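Local coordinates for inositol monophosphatase family protein (Staphylococcus aureus, PDB 5I3S) that probably hydrolyses phosphate monoesters such as inositol monophosphate, at residues Tyr4-Gly9 against Phe50-Glu55; Ser150-Asn155 against Lys169-Asp174; Pro156-Lys161 against Tyr199-Leu204. All coordinates share one frame; numbering follows the deposited sequence.

Interaction 1. Residues Tyr4-Gly9 against Phe50-Glu55; sequences YGFAQG and FDTILE
F6 reaches from helix 2-24 to helix 37-56 and meets T52 and I53 with the far edge of its ring. Its CB points toward the second helix, and CG lies anti to the backbone N (chi1 169°), which carries the ring outward from its own helix. CB, CG and the two CD atoms serve as a stalk; contact begins farther out. CE1 touches the methyl of T52, 3.7 Å from CG2. On the other flank CE2 lies 4.2 Å from I53 CA, with I53 CG1 at 4.4 Å from the same CE2. CZ, the tip, meets T52 O at 3.5 Å, the T52 methyl, and I53 CA at 3.9 Å. The meeting is edge-on: T52 O and I53 CA both lie near the plane of the ring, at its rim, while Y57 of the same chain packs edge-to-face with it. These are the first two helices of the inositol monophosphatase fold. A7 and I53 rest on W80 of the large sheet, so the pair lies against that sheet with F6 bridging the helices. With chi1 at -59° T52 turns its methyl to the ring, CG2 anti to the backbone N, while OG1 stands beside that N and bonds to F48 O one turn back. T52 O in turn accepts a hydrogen bond from T56 OG1. Both T52 and I53 also lean on L10 of helix 2-24.

Interaction 2. Residues Ser150-Asn155 against Lys169-Asp174; sequences SIIGIN and KEIVND
I152 and I154 meet I171 and V172 through aliphatic branches alone; no ring, amide or carboxylate of either segment enters the contact, so it has neither faces nor edges. I152 takes the largest share. Its CG1 branch sits between the backbone N and the carbonyl carbon (chi1 68°), and the extended second torsion sends CD1 out toward helix 164-174. There CD1 meets both helix residues, V172 CG2 at 4.3 Å and I171 more closely. The I152 CD1 to I171 CD1 distance of 3.4 Å is tighter than two methyls normally allow, and both I171 torsions are off the staggered positions, so the exact place of I171 CD1 is doubtful. I154, two residues along, turns its short branch to the helix, CG2 lying 4.2 Å from V172 CG2. V172 thus touches both strand-side residues with a single methyl. M200 of the neighbouring strand packs on I152, I154 and I171, and I250 and Y254 of helix 244-255 reach I171, closing an apolar, buried layer. This is the strand-to-helix packing of a beta-alpha-beta crossover, in which helix 164-174 links the parallel strands 151-153 and 177-179.

Interaction 3. Residues Pro156-Lys161 against Tyr199-Leu204; sequences PNWLTK and YMTPRL. With PO4 (phosphate ion), chain E.
W158 lays one face of its indole on P202 and passes obliquely by T201, with NE1 3.5 Å from T201 OG1, and these three residues carry nearly all of the contact. P202 CG stands 3.3 Å from the centroid of the six-membered ring of W158 and only 8° off the ring normal, a CH-pi contact over the middle of the face. CD of the same proline lies over the same face, 3.4 Å from W158 CE2 at the ring fusion, so the pyrrolidine covers both rings. The side chains arrive from opposite directions, and R269 of helix 259-270 touches W158 and P202 as well. The corner that the chain turns at P202 presents the proline to the indole. T201, just before it, holds OG1 anti to its backbone N (chi1 170°); that oxygen takes a weak but straight bond from R203 N (177°), an ST-turn pairing, and shares a 2.6 Å hydrogen bond with water 2. Two waters lie in the plane of the indole at its edge. Water 1 accepts a weak bond from W158 NE1 at 2.9 Å and donates to M200 O and to phosphate O4; water 2 also donates to O4. Y199 OH gives the same oxygen a direct hydrogen bond of 2.6 Å, with O4 near the plane of the tyrosine ring at its edge. Three donors thus grip one phosphate oxygen. The ion probably came from the crystallisation liquor, yet its hold is consistent with a pocket for phosphate-like anions, with W158, backed by P202, and T201 reaching the ion through water.

Interactions 2 and 3 are neighbours, their centres 11 Å apart, and their segments alternate along the chain. Strands 151-153 and 198-201 lie side by side in the five-stranded sheet, where G153 O and M200 N are 3.0 Å apart in a probable hydrogen bond. L159 CD2 also packs 3.9 Å from V172 CG2, joining the 156-161 loop to helix 164-174. Both contacts touch the second subunit; the phosphate is held within interaction 3. Interaction 1 belongs to the other side of the chain's centre, with its own centre 33 Å from that of interaction 3 and 38 Å from that of interaction 2, and packs helices against the seven-stranded sheet.

Interaction 1. Residues Tyr4-Gly9 against Phe50-Glu55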
loop_
_atom_site.group_PDB
_atom_site.type_symbol
_atom_site.label_atom_id
_atom_site.label_comp_id
_atom_site.label_asym_id
_atom_site.label_seq_id
_atom_site.Cartn_x
_atom_site.Cartn_y
_atom_site.Cartn_z
ATOM N N TYR A 4 -28.625 -0.194 -12.370
ATOM C CA TYR A 4 -27.690 0.205 -11.328
ATOM C C TYR A 4 -27.858 -0.591 -10.042
ATOM O O TYR A 4 -26.868 -1.111 -9.507
ATOM C CB TYR A 4 -27.911 1.672 -10.996
ATOM C CG TYR A 4 -26.897 2.256 -10.055
ATOM C CD1 TYR A 4 -25.547 2.290 -10.404
ATOM C CD2 TYR A 4 -27.276 2.809 -8.841
ATOM C CE1 TYR A 4 -24.600 2.846 -9.564
ATOM C CE2 TYR A 4 -26.333 3.362 -7.993
ATOM C CZ TYR A 4 -24.988 3.377 -8.360
ATOM O OH TYR A 4 -24.037 3.941 -7.531
ATOM N N GLY A 5 -29.114 -0.670 -9.563
ATOM C CA GLY A 5 -29.459 -1.395 -8.360
ATOM C C GLY A 5 -29.159 -2.873 -8.475
ATOM O O GLY A 5 -28.589 -3.449 -7.551
ATOM N N PHE A 6 -29.566 -3.495 -9.592
ATOM C CA PHE A 6 -29.193 -4.895 -9.931
ATOM C C PHE A 6 -27.656 -5.102 -9.894
ATOM O O PHE A 6 -27.174 -6.109 -9.385
ATOM C CB PHE A 6 -29.798 -5.276 -11.299
ATOM C CG PHE A 6 -29.284 -6.572 -11.892
ATOM C CD1 PHE A 6 -29.727 -7.800 -11.430
ATOM C CD2 PHE A 6 -28.402 -6.564 -12.929
ATOM C CE1 PHE A 6 -29.269 -8.996 -11.991
ATOM C CE2 PHE A 6 -27.917 -7.749 -13.474
ATOM C CZ PHE A 6 -28.357 -8.969 -13.007
ATOM N N ALA A 7 -26.893 -4.137 -10.402
ATOM C CA ALA A 7 -25.442 -4.298 -10.447
ATOM C C ALA A 7 -24.861 -4.272 -9.042
ATOM O O ALA A 7 -24.051 -5.091 -8.687
ATOM C CB ALA A 7 -24.808 -3.230 -11.318
ATOM N N GLN A 8 -25.326 -3.309 -8.258
ATOM C CA GLN A 8 -24.923 -3.099 -6.882
ATOM C C GLN A 8 -25.087 -4.350 -6.030
ATOM O O GLN A 8 -24.152 -4.769 -5.374
ATOM C CB GLN A 8 -25.704 -1.918 -6.324
ATOM C CG GLN A 8 -25.311 -1.426 -4.963
ATOM C CD GLN A 8 -25.591 0.042 -4.792
ATOM O OE1 GLN A 8 -25.183 0.862 -5.606
ATOM N NE2 GLN A 8 -26.300 0.384 -3.739
ATOM N N GLY A 9 -26.243 -4.965 -6.073
ATOM C CA GLY A 9 -26.513 -6.156 -5.280
ATOM C C GLY A 9 -25.719 -7.342 -5.751
ATOM O O GLY A 9 -25.087 -8.050 -4.948
ATOM N N PHE A 50 -21.436 -13.404 -14.866
ATOM C CA PHE A 50 -21.931 -13.649 -16.215
ATOM C C PHE A 50 -23.380 -14.218 -16.231
ATOM O O PHE A 50 -24.282 -13.672 -16.882
ATOM C CB PHE A 50 -20.947 -14.600 -16.912
ATOM C CG PHE A 50 -21.377 -15.034 -18.279
ATOM C CD1 PHE A 50 -21.506 -14.100 -19.309
ATOM C CD2 PHE A 50 -21.631 -16.389 -18.550
ATOM C CE1 PHE A 50 -21.901 -14.496 -20.583
ATOM C CE2 PHE A 50 -22.017 -16.793 -19.821
ATOM C CZ PHE A 50 -22.150 -15.840 -20.841
ATOM N N ASP A 51 -23.611 -15.284 -15.477
ATOM C CA ASP A 51 -24.894 -16.008 -15.555
ATOM C C ASP A 51 -26.046 -15.241 -15.010
ATOM O O ASP A 51 -27.142 -15.358 -15.506
ATOM C CB ASP A 51 -24.845 -17.351 -14.831
ATOM C CG ASP A 51 -23.949 -18.329 -15.501
ATOM O OD1 ASP A 51 -23.694 -18.191 -16.724
ATOM O OD2 ASP A 51 -23.475 -19.237 -14.781
ATOM N N THR A 52 -25.806 -14.497 -13.955
ATOM C CA THR A 52 -26.828 -13.635 -13.378
ATOM C C THR A 52 -27.211 -12.496 -14.324
ATOM O O THR A 52 -28.394 -12.177 -14.443
ATOM C CB THR A 52 -26.307 -13.066 -12.056
ATOM O OG1 THR A 52 -26.014 -14.165 -11.213
ATOM C CG2 THR A 52 -27.293 -12.107 -11.380
ATOM N N ILE A 53 -26.217 -11.874 -14.969
ATOM C CA ILE A 53 -26.500 -10.813 -15.963
ATOM C C ILE A 53 -27.348 -11.418 -17.126
ATOM O O ILE A 53 -28.425 -10.924 -17.378
ATOM C CB ILE A 53 -25.219 -10.119 -16.540
ATOM C CG1 ILE A 53 -24.372 -9.416 -15.451
ATOM C CG2 ILE A 53 -25.611 -9.102 -17.605
ATOM C CD1 ILE A 53 -22.882 -9.349 -15.800
ATOM N N LEU A 54 -26.850 -12.498 -17.759
ATOM C CA LEU A 54 -27.504 -13.214 -18.884
ATOM C C LEU A 54 -28.952 -13.663 -18.603
ATOM O O LEU A 54 -29.823 -13.525 -19.465
ATOM C CB LEU A 54 -26.661 -14.439 -19.329
ATOM N N GLU A 55 -29.202 -14.209 -17.410
ATOM C CA GLU A 55 -30.568 -14.597 -16.979
ATOM C C GLU A 55 -31.522 -13.406 -16.986
ATOM O O GLU A 55 -32.686 -13.538 -17.351
ATOM C CB GLU A 55 -30.567 -15.216 -15.558
#

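Interaction 2. Residues Ser150-Asn155 against Lys169-Asp174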
loop_
_atom_site.group_PDB
_atom_site.type_symbol
_atom_site.label_atom_id
_atom_site.label_comp_id
_atom_site.label_asym_id
_atom_site.label_seq_id
_atom_site.Cartn_x
_atom_site.Cartn_y
_atom_site.Cartn_z
ATOM N N SER A 150 2.587 16.152 -3.619
ATOM C CA SER A 150 1.682 15.017 -3.872
ATOM C C SER A 150 2.401 13.700 -3.565
ATOM O O SER A 150 3.623 13.609 -3.694
ATOM C CB SER A 150 1.208 15.031 -5.325
ATOM O OG SER A 150 0.670 16.291 -5.659
ATOM N N ILE A 151 1.618 12.718 -3.137
ATOM C CA ILE A 151 1.976 11.292 -3.106
ATOM C C ILE A 151 1.348 10.618 -4.291
ATOM O O ILE A 151 0.158 10.804 -4.528
ATOM C CB ILE A 151 1.331 10.580 -1.900
ATOM C CG1 ILE A 151 1.663 11.306 -0.588
ATOM C CG2 ILE A 151 1.826 9.137 -1.809
ATOM C CD1 ILE A 151 1.049 10.593 0.616
ATOM N N ILE A 152 2.117 9.752 -4.947
ATOM C CA ILE A 152 1.734 9.085 -6.156
ATOM C C ILE A 152 1.850 7.603 -6.024
ATOM O O ILE A 152 2.666 7.102 -5.270
ATOM C CB ILE A 152 2.622 9.497 -7.353
ATOM C CG1 ILE A 152 4.059 8.996 -7.214
ATOM C CG2 ILE A 152 2.620 11.031 -7.473
ATOM C CD1 ILE A 152 4.924 9.368 -8.386
ATOM N N GLY A 153 1.031 6.918 -6.804
ATOM C CA GLY A 153 1.024 5.504 -6.875
ATOM C C GLY A 153 1.795 5.062 -8.098
ATOM O O GLY A 153 1.460 5.495 -9.213
ATOM N N ILE A 154 2.788 4.185 -7.898
ATOM C CA ILE A 154 3.538 3.619 -8.994
ATOM C C ILE A 154 4.296 2.398 -8.513
ATOM O O ILE A 154 4.989 2.472 -7.501
ATOM C CB ILE A 154 4.510 4.654 -9.625
ATOM C CG1 ILE A 154 5.219 4.068 -10.840
ATOM C CG2 ILE A 154 5.551 5.167 -8.634
ATOM C CD1 ILE A 154 6.049 5.122 -11.572
ATOM N N ASN A 155 4.171 1.278 -9.208
ATOM C CA ASN A 155 4.881 0.042 -8.749
ATOM C C ASN A 155 6.382 0.254 -8.923
ATOM O O ASN A 155 6.805 0.730 -9.959
ATOM C CB ASN A 155 4.396 -1.209 -9.461
ATOM C CG ASN A 155 4.775 -2.504 -8.747
ATOM O OD1 ASN A 155 3.919 -3.313 -8.363
ATOM N ND2 ASN A 155 6.007 -2.766 -8.682
ATOM N N LYS A 169 11.456 8.180 -13.330
ATOM C CA LYS A 169 12.365 8.604 -12.239
ATOM C C LYS A 169 12.207 10.053 -11.844
ATOM O O LYS A 169 12.213 10.360 -10.666
ATOM C CB LYS A 169 13.844 8.351 -12.561
ATOM C CG LYS A 169 14.468 7.203 -11.760
ATOM C CD LYS A 169 14.491 5.859 -12.483
ATOM C CE LYS A 169 15.587 4.948 -11.968
ATOM N NZ LYS A 169 16.865 5.292 -12.641
ATOM N N GLU A 170 12.065 10.938 -12.824
ATOM C CA GLU A 170 11.931 12.366 -12.566
ATOM C C GLU A 170 10.619 12.644 -11.823
ATOM O O GLU A 170 10.601 13.361 -10.837
ATOM C CB GLU A 170 12.109 13.204 -13.872
ATOM C CG GLU A 170 13.582 13.493 -14.246
ATOM N N ILE A 171 9.530 11.998 -12.222
ATOM C CA ILE A 171 8.283 12.281 -11.576
ATOM C C ILE A 171 8.305 11.726 -10.121
ATOM O O ILE A 171 7.772 12.359 -9.218
ATOM C CB ILE A 171 7.031 11.936 -12.421
ATOM C CG1 ILE A 171 6.151 10.924 -11.774
ATOM C CG2 ILE A 171 7.302 11.560 -13.877
ATOM C CD1 ILE A 171 5.101 11.616 -10.943
ATOM N N VAL A 172 8.973 10.603 -9.894
ATOM C CA VAL A 172 9.137 10.099 -8.557
ATOM C C VAL A 172 10.020 11.052 -7.719
ATOM O O VAL A 172 9.748 11.327 -6.542
ATOM C CB VAL A 172 9.748 8.699 -8.579
ATOM C CG1 VAL A 172 10.042 8.221 -7.171
ATOM C CG2 VAL A 172 8.777 7.741 -9.236
ATOM N N ASN A 173 11.060 11.562 -8.362
ATOM C CA ASN A 173 11.972 12.464 -7.728
ATOM C C ASN A 173 11.302 13.740 -7.265
ATOM O O ASN A 173 11.602 14.223 -6.178
ATOM C CB ASN A 173 13.140 12.804 -8.630
ATOM C CG ASN A 173 14.411 12.238 -8.098
ATOM O OD1 ASN A 173 14.771 11.077 -8.406
ATOM N ND2 ASN A 173 15.079 13.024 -7.203
ATOM N N ASP A 174 10.409 14.286 -8.074
ATOM C CA ASP A 174 9.794 15.535 -7.679
ATOM C C ASP A 174 8.661 15.304 -6.696
ATOM O O ASP A 174 8.472 16.123 -5.807
ATOM C CB ASP A 174 9.424 16.380 -8.896
ATOM C CG ASP A 174 10.696 16.878 -9.625
ATOM O OD1 ASP A 174 11.615 17.455 -8.966
ATOM O OD2 ASP A 174 10.818 16.673 -10.846
#

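Interaction 3. Residues Pro156-Lys161 against Tyr199-Leu204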
loop_
_atom_site.group_PDB
_atom_site.type_symbol
_atom_site.label_atom_id
_atom_site.label_comp_id
_atom_site.label_asym_id
_atom_site.label_seq_id
_atom_site.Cartn_x
_atom_site.Cartn_y
_atom_site.Cartn_z
ATOM N N PRO A 156 7.182 -0.037 -7.884
ATOM C CA PRO A 156 8.647 0.015 -8.053
ATOM C C PRO A 156 9.229 -0.705 -9.297
ATOM O O PRO A 156 10.247 -0.282 -9.841
ATOM C CB PRO A 156 9.153 -0.679 -6.774
ATOM C CG PRO A 156 8.102 -0.365 -5.734
ATOM C CD PRO A 156 6.794 -0.347 -6.497
ATOM N N ASN A 157 8.688 -1.840 -9.676
ATOM C CA ASN A 157 9.123 -2.541 -10.919
ATOM C C ASN A 157 9.229 -1.703 -12.207
ATOM O O ASN A 157 10.006 -2.051 -13.096
ATOM C CB ASN A 157 8.233 -3.750 -11.215
ATOM C CG ASN A 157 8.558 -4.926 -10.337
ATOM O OD1 ASN A 157 9.545 -5.613 -10.591
ATOM N ND2 ASN A 157 7.753 -5.162 -9.302
ATOM N N TRP A 158 8.429 -0.650 -12.320
ATOM C CA TRP A 158 8.465 0.192 -13.481
ATOM C C TRP A 158 9.649 1.130 -13.481
ATOM O O TRP A 158 10.062 1.599 -14.537
ATOM C CB TRP A 158 7.165 0.995 -13.624
ATOM C CG TRP A 158 5.874 0.158 -13.675
ATOM C CD1 TRP A 158 4.775 0.343 -12.895
ATOM C CD2 TRP A 158 5.583 -0.988 -14.508
ATOM N NE1 TRP A 158 3.794 -0.565 -13.211
ATOM C CE2 TRP A 158 4.263 -1.405 -14.191
ATOM C CE3 TRP A 158 6.278 -1.664 -15.525
ATOM C CZ2 TRP A 158 3.624 -2.481 -14.837
ATOM C CZ3 TRP A 158 5.627 -2.758 -16.187
ATOM C CH2 TRP A 158 4.316 -3.160 -15.811
ATOM N N LEU A 159 10.241 1.378 -12.326
ATOM C CA LEU A 159 11.472 2.160 -12.289
ATOM C C LEU A 159 12.717 1.388 -12.707
ATOM O O LEU A 159 13.759 2.021 -12.914
ATOM C CB LEU A 159 11.680 2.822 -10.922
ATOM C CG LEU A 159 10.746 3.998 -10.649
ATOM C CD1 LEU A 159 9.348 3.548 -10.259
ATOM C CD2 LEU A 159 11.307 4.809 -9.525
ATOM N N THR A 160 12.633 0.058 -12.835
ATOM C CA THR A 160 13.767 -0.747 -13.332
ATOM C C THR A 160 13.852 -0.886 -14.872
ATOM O O THR A 160 14.916 -1.228 -15.408
ATOM C CB THR A 160 13.771 -2.175 -12.748
ATOM O OG1 THR A 160 12.657 -2.930 -13.264
ATOM C CG2 THR A 160 13.739 -2.135 -11.228
ATOM N N LYS A 161 12.747 -0.631 -15.578
ATOM C CA LYS A 161 12.638 -1.001 -16.995
ATOM C C LYS A 161 13.392 -0.007 -17.884
ATOM O O LYS A 161 13.493 1.173 -17.547
ATOM C CB LYS A 161 11.174 -1.055 -17.460
ATOM C CG LYS A 161 10.207 -1.816 -16.567
ATOM C CD LYS A 161 10.547 -3.291 -16.430
ATOM C CE LYS A 161 9.261 -4.111 -16.348
ATOM N NZ LYS A 161 9.463 -5.484 -15.812
ATOM N N TYR A 199 -1.826 8.232 -9.750
ATOM C CA TYR A 199 -1.476 6.858 -9.966
ATOM C C TYR A 199 -1.122 6.686 -11.469
ATOM O O TYR A 199 -1.753 7.278 -12.354
ATOM C CB TYR A 199 -2.662 5.959 -9.597
ATOM C CG TYR A 199 -2.483 4.530 -10.028
ATOM C CD1 TYR A 199 -1.437 3.757 -9.506
ATOM C CD2 TYR A 199 -3.345 3.935 -10.946
ATOM C CE1 TYR A 199 -1.244 2.439 -9.886
ATOM C CE2 TYR A 199 -3.162 2.614 -11.363
ATOM C CZ TYR A 199 -2.116 1.855 -10.803
ATOM O OH TYR A 199 -1.868 0.552 -11.228
ATOM N N MET A 200 -0.158 5.810 -11.755
ATOM C CA MET A 200 0.227 5.562 -13.110
ATOM C C MET A 200 0.769 4.129 -13.258
ATOM O O MET A 200 1.289 3.489 -12.284
ATOM C CB MET A 200 1.244 6.643 -13.581
ATOM C CG MET A 200 2.546 6.647 -12.780
ATOM S SD MET A 200 3.348 8.248 -12.562
ATOM C CE MET A 200 2.260 8.990 -11.372
ATOM N N THR A 201 0.618 3.621 -14.481
ATOM C CA THR A 201 1.178 2.338 -14.873
ATOM C C THR A 201 1.235 2.336 -16.390
ATOM O O THR A 201 0.377 2.942 -17.023
ATOM C CB THR A 201 0.352 1.114 -14.384
ATOM O OG1 THR A 201 0.831 -0.104 -14.998
ATOM C CG2 THR A 201 -1.156 1.244 -14.718
ATOM N N PRO A 202 2.220 1.630 -16.969
ATOM C CA PRO A 202 2.305 1.516 -18.437
ATOM C C PRO A 202 1.287 0.598 -19.060
ATOM O O PRO A 202 1.156 0.634 -20.269
ATOM C CB PRO A 202 3.687 0.903 -18.667
ATOM C CG PRO A 202 4.049 0.265 -17.316
ATOM C CD PRO A 202 3.437 1.133 -16.291
ATOM N N ARG A 203 0.573 -0.237 -18.304
ATOM C CA ARG A 203 -0.286 -1.251 -18.932
ATOM C C ARG A 203 -1.438 -1.635 -18.024
ATOM O O ARG A 203 -1.204 -2.063 -16.916
ATOM C CB ARG A 203 0.506 -2.536 -19.248
ATOM N N LEU A 204 -2.667 -1.542 -18.531
ATOM C CA LEU A 204 -3.832 -2.038 -17.847
ATOM C C LEU A 204 -4.907 -2.483 -18.829
ATOM O O LEU A 204 -5.176 -1.793 -19.821
ATOM C CB LEU A 204 -4.405 -0.901 -17.049
ATOM C CG LEU A 204 -4.862 -1.109 -15.651
ATOM C CD1 LEU A 204 -3.795 -1.862 -14.862
ATOM C CD2 LEU A 204 -5.233 0.262 -15.053
HETATM P P PO4 E . 0.299 -1.650 -9.143
HETATM O O1 PO4 E . -1.107 -2.053 -8.748
HETATM O O2 PO4 E . 1.125 -2.853 -9.413
HETATM O O3 PO4 E . 0.850 -0.848 -7.973
HETATM O O4 PO4 E . 0.213 -0.742 -10.345
HETATM O O HOH W 1 2.186 0.973 -11.401
HETATM O O HOH W 2 0.510 -1.755 -12.987
#